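Local coordinates for protein rhizavidin (Rhizobium etli, PDB 3EW1) that binds biotin with high affinity as a dimer of the avidin family, each subunit being an antiparallel beta barrel, at residues S18-N21 with S25-I28; G39-R44 with F68-N73; M27-D32 with Y55-R60; G87-Q90 with N95-I98. All coordinates share one frame; numbering follows the deposited sequence.

Interaction 1. Residues S18-N21 with S25-I28; sequences SWQN and STMI
Asn-21 OD1 is gripped by two backbone N-H groups. One is Ser-25 N, 3.0 Å from Asn-21 OD1; this donor stands above the carbonyl plane of the amide. The other belongs to Ser-23, in the turn between the strands. The Asn-21 backbone answers in the other direction: Asn-21 N gives a bond of 2.8 Å to Ser-25 O. The turn is therefore clasped by side chain and main chain together. The Asn-21 amide comes to lie beside Ser-25 because CG stands between the backbone N and the carbonyl carbon (chi1 74°). Asn-21 OD1 then also touches Ser-25 CB, at 3.5 Å. A water accepts a bond from Asn-21 ND2 at 2.9 Å and lies 2.7 Å from Ser-25 OG, so it spans the two side chains. Ser-25 OG is further bonded to Arg-44 N. Further along, Trp-19 and Met-27 form a hydrogen-bonded antiparallel pair. Trp-19 N and Met-27 O are 3.0 Å apart, and Met-27 N returns a bond to Trp-19 O. On the same face, Trp-19 CB packs against Met-27 CG at 3.9 Å. Met-27 O also lies at the edge of the indole, near CD1. The other face carries Gln-20, whose CG passes Thr-26 CG2. Asn-21 is a biotin-binding residue, and its ND2 has a weak bond to Asp-119, another one. The contact is a beta hairpin of the barrel. Strand 111-124 flanks it beside 15-21, and strand 36-42 flanks it beside 26-31. Trp-19 reaches Thr-96 and Ile-98 of strand 95-108.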
loop_
_atom_site.group_PDB
_atom_site.type_symbol
_atom_site.label_atom_id
_atom_site.label_comp_id
_atom_site.label_asym_id
_atom_site.label_seq_id
_atom_site.Cartn_x
_atom_site.Cartn_y
_atom_site.Cartn_z
ATOM N N SER B 18 -2.690 -4.951 -16.851
ATOM C CA SER B 18 -1.419 -4.251 -17.004
ATOM C C SER B 18 -1.649 -2.762 -17.235
ATOM O O SER B 18 -2.699 -2.349 -17.799
ATOM C CB SER B 18 -0.651 -4.827 -18.186
ATOM O OG SER B 18 -0.411 -6.212 -17.942
ATOM N N TRP B 19 -0.657 -1.972 -16.840
ATOM C CA TRP B 19 -0.750 -0.523 -16.742
ATOM C C TRP B 19 0.613 0.076 -17.029
ATOM O O TRP B 19 1.663 -0.553 -16.723
ATOM C CB TRP B 19 -1.219 -0.119 -15.334
ATOM C CG TRP B 19 -2.491 -0.796 -14.961
ATOM C CD1 TRP B 19 -2.624 -2.047 -14.453
ATOM C CD2 TRP B 19 -3.835 -0.287 -15.111
ATOM N NE1 TRP B 19 -3.945 -2.348 -14.253
ATOM C CE2 TRP B 19 -4.709 -1.292 -14.671
ATOM C CE3 TRP B 19 -4.372 0.930 -15.554
ATOM C CZ2 TRP B 19 -6.083 -1.143 -14.660
ATOM C CZ3 TRP B 19 -5.750 1.082 -15.551
ATOM C CH2 TRP B 19 -6.598 0.053 -15.113
ATOM N N GLN B 20 0.604 1.257 -17.648
ATOM C CA GLN B 20 1.817 2.028 -17.934
ATOM C C GLN B 20 1.638 3.463 -17.462
ATOM O O GLN B 20 0.629 4.099 -17.808
ATOM C CB GLN B 20 2.107 2.024 -19.436
ATOM C CG GLN B 20 3.410 2.700 -19.771
ATOM C CD GLN B 20 3.536 2.982 -21.244
ATOM O OE1 GLN B 20 4.532 2.630 -21.859
ATOM N NE2 GLN B 20 2.513 3.623 -21.824
ATOM N N ASN B 21 2.568 4.004 -16.674
ATOM C CA ASN B 21 2.466 5.432 -16.317
ATOM C C ASN B 21 3.188 6.343 -17.316
ATOM O O ASN B 21 3.784 5.866 -18.287
ATOM C CB ASN B 21 2.845 5.738 -14.850
ATOM C CG ASN B 21 4.340 5.664 -14.578
ATOM O OD1 ASN B 21 5.160 5.676 -15.479
ATOM N ND2 ASN B 21 4.700 5.554 -13.296
ATOM N N SER B 25 6.966 3.568 -16.655
ATOM C CA SER B 25 6.949 2.480 -15.696
ATOM C C SER B 25 5.699 1.645 -15.921
ATOM O O SER B 25 4.674 2.167 -16.383
ATOM C CB SER B 25 7.005 3.020 -14.275
ATOM O OG SER B 25 8.241 3.686 -14.076
ATOM N N THR B 26 5.810 0.343 -15.670
ATOM C CA THR B 26 4.671 -0.564 -15.835
ATOM C C THR B 26 4.374 -1.348 -14.556
ATOM O O THR B 26 5.260 -1.567 -13.685
ATOM C CB THR B 26 4.904 -1.550 -17.000
ATOM O OG1 THR B 26 6.161 -2.222 -16.802
ATOM C CG2 THR B 26 4.901 -0.817 -18.346
ATOM N N MET B 27 3.116 -1.724 -14.398
ATOM C CA MET B 27 2.768 -2.640 -13.356
ATOM C C MET B 27 1.763 -3.651 -13.853
ATOM O O MET B 27 0.965 -3.353 -14.759
ATOM C CB MET B 27 2.285 -1.916 -12.106
ATOM C CG MET B 27 0.962 -1.207 -12.267
ATOM S SD MET B 27 0.496 -0.393 -10.704
ATOM C CE MET B 27 -1.046 0.380 -11.178
ATOM N N ILE B 28 1.830 -4.845 -13.306
ATOM C CA ILE B 28 0.927 -5.891 -13.624
ATOM C C ILE B 28 0.242 -6.212 -12.342
ATOM O O ILE B 28 0.930 -6.582 -11.393
ATOM C CB ILE B 28 1.664 -7.137 -14.154
ATOM C CG1 ILE B 28 2.338 -6.762 -15.475
ATOM C CG2 ILE B 28 0.650 -8.293 -14.311
ATOM C CD1 ILE B 28 3.193 -7.846 -16.186
HETATM O O HOH W 1 7.540 6.009 -12.972
#

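Interaction 2. Residues G39-R44 with F68-N73; sequences GQYVNR and FSVGWN
The Trp-72 indole receives Tyr-41 at its edge, while Val-70 CG1 lies over one face, towards the rim. The tyrosine ring comes with CD1 3.6 Å from Trp-72 CH2, and CE1 follows at 3.8 Å from the same CH2. The two ring planes stand at 83°, with the centroid of the tyrosine 5.8 Å from that of the six-membered ring of Trp-72. The approach is oblique. Tyr-41 CG is anti to the backbone N (chi1 -171°), which carries the ring across to the corner of the indole. Its CB stays behind and meets Val-70 CG2 at 3.9 Å. Val-70 thus uses both methyls: CG2 touches the CB of Tyr-41, and CG1 covers part of one indole face. Asn-43 adds its CB, 4.0 Å from Trp-72 CZ3. The polar ends turn to other partners: Asn-43 ND2 to Thr-48 OG1, Asn-43 OD1 to Ala-45 N, and Trp-72 NE1 to Thr-83 OG1. Trp-72 is the centre of an inverse gamma turn, where the chain turns a corner. Tyr-41 and Asn-43 bind biotin, and Trp-72 packs against Ser-81, another biotin-binding residue. Carbon atoms make the whole contact, and all four side chains are buried. It is consistent with an apolar, aromatic wall beside the biotin site, with the amide of Asn-43 held by its own hydrogen bonds.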
loop_
_atom_site.group_PDB
_atom_site.type_symbol
_atom_site.label_atom_id
_atom_site.label_comp_id
_atom_site.label_asym_id
_atom_site.label_seq_id
_atom_site.Cartn_x
_atom_site.Cartn_y
_atom_site.Cartn_z
ATOM N N GLY B 39 0.885 -7.773 -7.288
ATOM C CA GLY B 39 1.419 -7.565 -8.606
ATOM C C GLY B 39 2.883 -7.322 -8.614
ATOM O O GLY B 39 3.557 -7.604 -7.632
ATOM N N GLN B 40 3.368 -6.759 -9.701
ATOM C CA GLN B 40 4.786 -6.556 -9.933
ATOM C C GLN B 40 4.956 -5.238 -10.615
ATOM O O GLN B 40 4.190 -4.918 -11.507
ATOM C CB GLN B 40 5.389 -7.684 -10.786
ATOM C CG GLN B 40 5.378 -9.051 -10.118
ATOM C CD GLN B 40 6.361 -9.168 -8.967
ATOM O OE1 GLN B 40 7.465 -8.668 -9.052
ATOM N NE2 GLN B 40 5.978 -9.911 -7.919
ATOM N N TYR B 41 5.919 -4.452 -10.191
ATOM C CA TYR B 41 6.126 -3.141 -10.751
ATOM C C TYR B 41 7.516 -3.090 -11.392
ATOM O O TYR B 41 8.510 -3.594 -10.821
ATOM C CB TYR B 41 6.007 -2.115 -9.618
ATOM C CG TYR B 41 5.994 -0.666 -10.053
ATOM C CD1 TYR B 41 7.167 -0.001 -10.396
ATOM C CD2 TYR B 41 4.787 0.053 -10.085
ATOM C CE1 TYR B 41 7.126 1.368 -10.803
ATOM C CE2 TYR B 41 4.749 1.380 -10.440
ATOM C CZ TYR B 41 5.915 2.026 -10.801
ATOM O OH TYR B 41 5.847 3.348 -11.169
ATOM N N VAL B 42 7.598 -2.487 -12.576
ATOM C CA VAL B 42 8.886 -2.313 -13.269
ATOM C C VAL B 42 9.094 -0.819 -13.483
ATOM O O VAL B 42 8.338 -0.154 -14.215
ATOM C CB VAL B 42 9.032 -3.084 -14.630
ATOM C CG1 VAL B 42 10.446 -2.891 -15.176
ATOM C CG2 VAL B 42 8.780 -4.574 -14.440
ATOM N N ASN B 43 10.094 -0.282 -12.808
ATOM C CA ASN B 43 10.428 1.111 -12.857
ATOM C C ASN B 43 11.280 1.401 -14.090
ATOM O O ASN B 43 12.222 0.666 -14.384
ATOM C CB ASN B 43 11.175 1.484 -11.576
ATOM C CG ASN B 43 11.733 2.861 -11.614
ATOM O OD1 ASN B 43 11.044 3.826 -12.008
ATOM N ND2 ASN B 43 12.987 3.002 -11.181
ATOM N N ARG B 44 10.913 2.465 -14.804
ATOM C CA ARG B 44 11.664 2.961 -15.947
ATOM C C ARG B 44 11.818 4.485 -15.896
ATOM O O ARG B 44 12.123 5.104 -16.917
ATOM C CB ARG B 44 10.987 2.532 -17.251
ATOM C CG ARG B 44 10.960 1.049 -17.443
ATOM C CD ARG B 44 10.464 0.681 -18.805
ATOM N NE ARG B 44 10.359 -0.764 -18.903
ATOM C CZ ARG B 44 9.304 -1.460 -18.489
ATOM N NH1 ARG B 44 8.273 -0.820 -17.965
ATOM N NH2 ARG B 44 9.284 -2.786 -18.608
ATOM N N PHE B 68 -1.611 1.297 -3.181
ATOM C CA PHE B 68 -0.688 0.194 -3.357
ATOM C C PHE B 68 0.725 0.630 -3.000
ATOM O O PHE B 68 1.038 1.830 -2.924
ATOM C CB PHE B 68 -0.798 -0.443 -4.757
ATOM C CG PHE B 68 -0.560 0.497 -5.908
ATOM C CD1 PHE B 68 -1.611 1.254 -6.440
ATOM C CD2 PHE B 68 0.697 0.615 -6.475
ATOM C CE1 PHE B 68 -1.401 2.102 -7.528
ATOM C CE2 PHE B 68 0.918 1.455 -7.589
ATOM C CZ PHE B 68 -0.132 2.204 -8.087
ATOM N N SER B 69 1.591 -0.356 -2.818
ATOM C CA SER B 69 2.903 -0.154 -2.131
ATOM C C SER B 69 4.003 -1.001 -2.763
ATOM O O SER B 69 3.749 -2.164 -3.130
ATOM C CB SER B 69 2.774 -0.595 -0.667
ATOM O OG SER B 69 1.797 0.144 0.052
ATOM N N VAL B 70 5.218 -0.439 -2.866
ATOM C CA VAL B 70 6.365 -1.154 -3.428
ATOM C C VAL B 70 7.553 -0.832 -2.530
ATOM O O VAL B 70 7.799 0.328 -2.231
ATOM C CB VAL B 70 6.652 -0.714 -4.911
ATOM C CG1 VAL B 70 7.946 -1.274 -5.434
ATOM C CG2 VAL B 70 5.477 -1.115 -5.859
ATOM N N GLY B 71 8.242 -1.875 -2.044
ATOM C CA GLY B 71 9.568 -1.719 -1.408
ATOM C C GLY B 71 10.632 -1.930 -2.486
ATOM O O GLY B 71 10.462 -2.785 -3.373
ATOM N N TRP B 72 11.720 -1.155 -2.439
ATOM C CA TRP B 72 12.688 -1.160 -3.539
ATOM C C TRP B 72 13.884 -2.140 -3.385
ATOM O O TRP B 72 15.022 -1.801 -3.687
ATOM C CB TRP B 72 13.131 0.270 -3.858
ATOM C CG TRP B 72 11.948 1.080 -4.428
ATOM C CD1 TRP B 72 11.250 2.063 -3.776
ATOM C CD2 TRP B 72 11.290 0.877 -5.692
ATOM N NE1 TRP B 72 10.219 2.529 -4.602
ATOM C CE2 TRP B 72 10.239 1.817 -5.776
ATOM C CE3 TRP B 72 11.524 0.034 -6.766
ATOM C CZ2 TRP B 72 9.399 1.916 -6.914
ATOM C CZ3 TRP B 72 10.700 0.125 -7.897
ATOM C CH2 TRP B 72 9.630 1.042 -7.941
ATOM N N ASN B 73 13.578 -3.367 -2.979
ATOM C CA ASN B 73 14.530 -4.470 -2.972
ATOM C C ASN B 73 13.844 -5.730 -3.448
ATOM O O ASN B 73 12.893 -6.174 -2.828
ATOM C CB ASN B 73 15.132 -4.708 -1.566
ATOM C CG ASN B 73 16.310 -5.707 -1.593
ATOM O OD1 ASN B 73 16.776 -6.146 -2.643
ATOM N ND2 ASN B 73 16.813 -6.035 -0.416
#

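Interaction 3. Residues M27-D32 with Y55-R60; sequences MIIQVD and YPLTGR
Leu-57 spreads its two methyls over two residues of strand 26-31. Its CD2 meets the sulfur of Met-27, with Leu-57 CD2 and Met-27 SD 3.7 Å apart. Its CD1 meets the branch methyl of Ile-29, with Leu-57 CD1 and Ile-29 CG2 4.0 Å apart. Both pairs pass at a slant. Leu-57 lies against both, but is modelled strained and non-staggered, so its methyls are less certainly placed. The contact is small, apolar and buried. The Met-27 chain is extended at CG (chi2 180°), which carries SD out to the leucine methyl. Ile-29 has CG2 anti to its carbonyl carbon, and this methyl is the one that touches. The two strands are not neighbours in the sheet. Strand 36-42 runs between them, and its Val-37 touches both Ile-29 and Leu-57. Phe-68 of strand 65-71 lies against Met-27 and Leu-57. Trp-19 of strand 15-21 touches Met-27 and Ile-29. On the opposite surface of strand 54-62, Thr-58 OG1 is bonded to Thr-58 OG1 of the second subunit. Side chains from alternate strands meeting inside a curved sheet are what a closed beta barrel produces, here the avidin-family barrel, with Met-27 also packing on the biotin-binding Tyr-41.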
loop_
_atom_site.group_PDB
_atom_site.type_symbol
_atom_site.label_atom_id
_atom_site.label_comp_id
_atom_site.label_asym_id
_atom_site.label_seq_id
_atom_site.Cartn_x
_atom_site.Cartn_y
_atom_site.Cartn_z
ATOM N N MET B 27 3.116 -1.724 -14.398
ATOM C CA MET B 27 2.768 -2.640 -13.356
ATOM C C MET B 27 1.763 -3.651 -13.853
ATOM O O MET B 27 0.965 -3.353 -14.759
ATOM C CB MET B 27 2.285 -1.916 -12.106
ATOM C CG MET B 27 0.962 -1.207 -12.267
ATOM S SD MET B 27 0.496 -0.393 -10.704
ATOM C CE MET B 27 -1.046 0.380 -11.178
ATOM N N ILE B 28 1.830 -4.845 -13.306
ATOM C CA ILE B 28 0.927 -5.891 -13.624
ATOM C C ILE B 28 0.242 -6.212 -12.342
ATOM O O ILE B 28 0.930 -6.582 -11.393
ATOM C CB ILE B 28 1.664 -7.137 -14.154
ATOM C CG1 ILE B 28 2.338 -6.762 -15.475
ATOM C CG2 ILE B 28 0.650 -8.293 -14.311
ATOM C CD1 ILE B 28 3.193 -7.846 -16.186
ATOM N N ILE B 29 -1.079 -6.102 -12.290
ATOM C CA ILE B 29 -1.794 -6.298 -11.016
ATOM C C ILE B 29 -2.870 -7.366 -11.092
ATOM O O ILE B 29 -3.364 -7.710 -12.164
ATOM C CB ILE B 29 -2.388 -4.986 -10.401
ATOM C CG1 ILE B 29 -3.558 -4.435 -11.233
ATOM C CG2 ILE B 29 -1.274 -3.962 -10.163
ATOM C CD1 ILE B 29 -4.135 -3.143 -10.663
ATOM N N GLN B 30 -3.174 -7.922 -9.927
ATOM C CA GLN B 30 -4.254 -8.860 -9.753
ATOM C C GLN B 30 -5.062 -8.315 -8.618
ATOM O O GLN B 30 -4.535 -8.050 -7.533
ATOM C CB GLN B 30 -3.763 -10.271 -9.375
ATOM C CG GLN B 30 -2.909 -10.911 -10.443
ATOM C CD GLN B 30 -1.436 -10.521 -10.311
ATOM O OE1 GLN B 30 -0.914 -10.397 -9.195
ATOM N NE2 GLN B 30 -0.753 -10.371 -11.432
ATOM N N VAL B 31 -6.344 -8.142 -8.832
ATOM C CA VAL B 31 -7.258 -7.673 -7.812
ATOM C C VAL B 31 -8.236 -8.801 -7.532
ATOM O O VAL B 31 -8.902 -9.272 -8.451
ATOM C CB VAL B 31 -8.046 -6.423 -8.297
ATOM C CG1 VAL B 31 -8.976 -5.938 -7.193
ATOM C CG2 VAL B 31 -7.101 -5.319 -8.769
ATOM N N ASP B 32 -8.260 -9.313 -6.297
ATOM C CA ASP B 32 -9.165 -10.397 -5.998
ATOM C C ASP B 32 -10.544 -9.921 -5.518
ATOM O O ASP B 32 -10.768 -8.733 -5.336
ATOM C CB ASP B 32 -8.519 -11.455 -5.074
ATOM C CG ASP B 32 -8.426 -11.028 -3.615
ATOM O OD1 ASP B 32 -9.057 -10.029 -3.191
ATOM O OD2 ASP B 32 -7.699 -11.750 -2.856
ATOM N N TYR B 55 9.551 -5.593 -9.165
ATOM C CA TYR B 55 9.458 -5.427 -7.707
ATOM C C TYR B 55 8.046 -5.775 -7.254
ATOM O O TYR B 55 7.082 -5.337 -7.868
ATOM C CB TYR B 55 9.777 -3.993 -7.345
ATOM C CG TYR B 55 11.247 -3.748 -7.448
ATOM C CD1 TYR B 55 11.813 -3.360 -8.658
ATOM C CD2 TYR B 55 12.107 -3.952 -6.344
ATOM C CE1 TYR B 55 13.194 -3.166 -8.799
ATOM C CE2 TYR B 55 13.478 -3.708 -6.478
ATOM C CZ TYR B 55 14.013 -3.333 -7.716
ATOM O OH TYR B 55 15.349 -3.113 -7.955
ATOM N N PRO B 56 7.910 -6.551 -6.173
ATOM C CA PRO B 56 6.569 -6.901 -5.678
ATOM C C PRO B 56 5.777 -5.660 -5.308
ATOM O O PRO B 56 6.300 -4.661 -4.790
ATOM C CB PRO B 56 6.878 -7.727 -4.403
ATOM C CG PRO B 56 8.257 -8.336 -4.704
ATOM C CD PRO B 56 8.982 -7.182 -5.370
ATOM N N LEU B 57 4.488 -5.727 -5.601
ATOM C CA LEU B 57 3.568 -4.702 -5.190
ATOM C C LEU B 57 2.392 -5.327 -4.498
ATOM O O LEU B 57 1.978 -6.446 -4.807
ATOM C CB LEU B 57 3.164 -3.914 -6.434
ATOM C CG LEU B 57 1.910 -3.537 -7.186
ATOM C CD1 LEU B 57 0.488 -3.663 -6.594
ATOM C CD2 LEU B 57 2.151 -2.197 -7.886
ATOM N N THR B 58 1.863 -4.603 -3.530
ATOM C CA THR B 58 0.691 -5.079 -2.797
ATOM C C THR B 58 -0.200 -3.886 -2.499
ATOM O O THR B 58 0.273 -2.777 -2.408
ATOM C CB THR B 58 1.140 -5.790 -1.525
ATOM O OG1 THR B 58 0.029 -6.446 -0.914
ATOM C CG2 THR B 58 1.773 -4.801 -0.629
ATOM N N GLY B 59 -1.493 -4.091 -2.325
ATOM C CA GLY B 59 -2.410 -2.950 -2.233
ATOM C C GLY B 59 -3.806 -3.388 -1.822
ATOM O O GLY B 59 -4.057 -4.602 -1.598
ATOM N N ARG B 60 -4.731 -2.419 -1.785
ATOM C CA ARG B 60 -6.136 -2.666 -1.447
ATOM C C ARG B 60 -7.001 -1.800 -2.325
ATOM O O ARG B 60 -6.593 -0.715 -2.690
ATOM C CB ARG B 60 -6.449 -2.321 0.019
ATOM C CG ARG B 60 -5.744 -3.242 1.092
ATOM C CD ARG B 60 -6.389 -4.637 1.246
ATOM N NE ARG B 60 -7.832 -4.534 1.503
ATOM C CZ ARG B 60 -8.752 -5.496 1.367
ATOM N NH1 ARG B 60 -8.422 -6.734 1.006
ATOM N NH2 ARG B 60 -10.037 -5.188 1.581
#

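Interaction 4. Residues G87-Q90 with N95-I98; sequences GYAQ and NTEI
Gln-90 runs straight out from the strand beside Glu-97, and the two side chains point the same way. Its CB leads to CG, and Gln-90 CG lies 3.9 Å from Glu-97 CG and 3.8 Å from Glu-97 OE1. Beyond it, Gln-90 CD passes 3.7 Å from Glu-97 OE1. At the tip, NE2 donates one hydrogen to the carboxylate, with Gln-90 NE2 and Glu-97 OE1 2.7 Å apart. The other tip atom, Gln-90 OE1, lies at the edge of the Tyr-88 ring, within its own strand. The donor meets Glu-97 OE1 from the anti side and close to the carboxylate plane. Amide and carboxylate are nearly coplanar, 14° apart. Both chains start alike, with CG between backbone N and carbonyl carbon (chi1 58° for Gln-90, 62° for Glu-97), and both are extended beyond it. This is why they run alongside. The second carboxylate oxygen, Glu-97 OE2, is bonded to Gln-122 NE2 of strand 111-124. Glu-97 is thus held between two glutamine amides, which would fix its rotation. The backbones below form a hydrogen-bonded antiparallel pair: Gln-90 N to Glu-97 O is 2.9 Å, and Glu-97 N to Gln-90 O is also 2.9 Å. On the other face, Ala-89 pairs with Ile-98 at a non-hydrogen-bonded site. Ile-98 CG2 lies 3.7 Å from Tyr-88 O, and the Ile-98 side chain also touches Ile-66 and Trp-19. The arrangement is a beta hairpin of the avidin-type barrel: Gln-90 and Glu-97 lie on one face, and Ile-98 lies on the other with the apolar interior.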
loop_
_atom_site.group_PDB
_atom_site.type_symbol
_atom_site.label_atom_id
_atom_site.label_comp_id
_atom_site.label_asym_id
_atom_site.label_seq_id
_atom_site.Cartn_x
_atom_site.Cartn_y
_atom_site.Cartn_z
ATOM N N GLY B 87 -4.946 6.613 -5.012
ATOM C CA GLY B 87 -5.708 7.319 -6.049
ATOM C C GLY B 87 -6.948 6.539 -6.408
ATOM O O GLY B 87 -7.551 5.849 -5.575
ATOM N N TYR B 88 -7.371 6.704 -7.656
ATOM C CA TYR B 88 -8.643 6.136 -8.095
ATOM C C TYR B 88 -8.621 5.827 -9.583
ATOM O O TYR B 88 -7.821 6.385 -10.314
ATOM C CB TYR B 88 -9.761 7.141 -7.800
ATOM C CG TYR B 88 -9.494 8.535 -8.387
ATOM C CD1 TYR B 88 -8.783 9.510 -7.669
ATOM C CD2 TYR B 88 -9.921 8.866 -9.692
ATOM C CE1 TYR B 88 -8.522 10.778 -8.239
ATOM C CE2 TYR B 88 -9.667 10.107 -10.254
ATOM C CZ TYR B 88 -8.990 11.058 -9.531
ATOM O OH TYR B 88 -8.770 12.283 -10.099
ATOM N N ALA B 89 -9.472 4.894 -9.988
ATOM C CA ALA B 89 -9.688 4.541 -11.402
ATOM C C ALA B 89 -10.767 5.435 -11.995
ATOM O O ALA B 89 -11.768 5.704 -11.332
ATOM C CB ALA B 89 -10.111 3.089 -11.528
ATOM N N GLN B 90 -10.557 5.901 -13.234
ATOM C CA GLN B 90 -11.634 6.576 -13.972
ATOM C C GLN B 90 -11.443 6.297 -15.454
ATOM O O GLN B 90 -10.413 5.763 -15.871
ATOM C CB GLN B 90 -11.581 8.067 -13.729
ATOM C CG GLN B 90 -10.263 8.706 -14.124
ATOM C CD GLN B 90 -10.304 10.225 -14.004
ATOM O OE1 GLN B 90 -11.208 10.812 -13.364
ATOM N NE2 GLN B 90 -9.329 10.874 -14.626
ATOM N N ASN B 95 -10.545 4.537 -22.450
ATOM C CA ASN B 95 -9.575 3.708 -21.753
ATOM C C ASN B 95 -9.673 4.005 -20.262
ATOM O O ASN B 95 -9.951 5.121 -19.868
ATOM C CB ASN B 95 -8.148 4.001 -22.248
ATOM C CG ASN B 95 -7.153 2.825 -21.986
ATOM O OD1 ASN B 95 -7.512 1.648 -22.127
ATOM N ND2 ASN B 95 -5.901 3.158 -21.618
ATOM N N THR B 96 -9.441 2.990 -19.442
ATOM C CA THR B 96 -9.357 3.166 -18.001
ATOM C C THR B 96 -7.967 3.713 -17.612
ATOM O O THR B 96 -6.965 3.356 -18.225
ATOM C CB THR B 96 -9.550 1.814 -17.320
ATOM O OG1 THR B 96 -10.692 1.178 -17.918
ATOM C CG2 THR B 96 -9.811 1.993 -15.848
ATOM N N GLU B 97 -7.921 4.581 -16.608
ATOM C CA GLU B 97 -6.638 5.103 -16.094
ATOM C C GLU B 97 -6.719 5.138 -14.577
ATOM O O GLU B 97 -7.819 5.198 -13.999
ATOM C CB GLU B 97 -6.280 6.494 -16.666
ATOM C CG GLU B 97 -7.277 7.605 -16.327
ATOM C CD GLU B 97 -6.923 8.996 -16.919
ATOM O OE1 GLU B 97 -7.681 9.958 -16.607
ATOM O OE2 GLU B 97 -5.922 9.135 -17.685
ATOM N N ILE B 98 -5.562 5.049 -13.922
ATOM C CA ILE B 98 -5.548 5.217 -12.475
ATOM C C ILE B 98 -4.768 6.469 -12.166
ATOM O O ILE B 98 -3.611 6.578 -12.548
ATOM C CB ILE B 98 -4.891 3.998 -11.790
ATOM C CG1 ILE B 98 -5.612 2.703 -12.204
ATOM C CG2 ILE B 98 -4.905 4.133 -10.255
ATOM C CD1 ILE B 98 -4.929 1.374 -11.750
#

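Overall arrangement
From the N terminus, interaction 1 comes first and closes the short turn between strands 15-21 and 26-31. Interaction 3 starts on the same strand, sharing Met-27 and Ile-28, and reaches over strand 36-42 to strand 54-62. Interaction 2 starts on strand 36-42 and reaches over strand 54-62 to strand 65-71, so the two cross along the chain. Interaction 4 follows later and closes the hairpin of strands 78-92 and 95-108. Inside the barrel, past strand 111-124, Trp-19 and Met-27 meet Ile-98 of interaction 4. Interactions 1 and 2 each hold biotin-binding residues. Interactions 2, 3 and 4 also touch the second subunit.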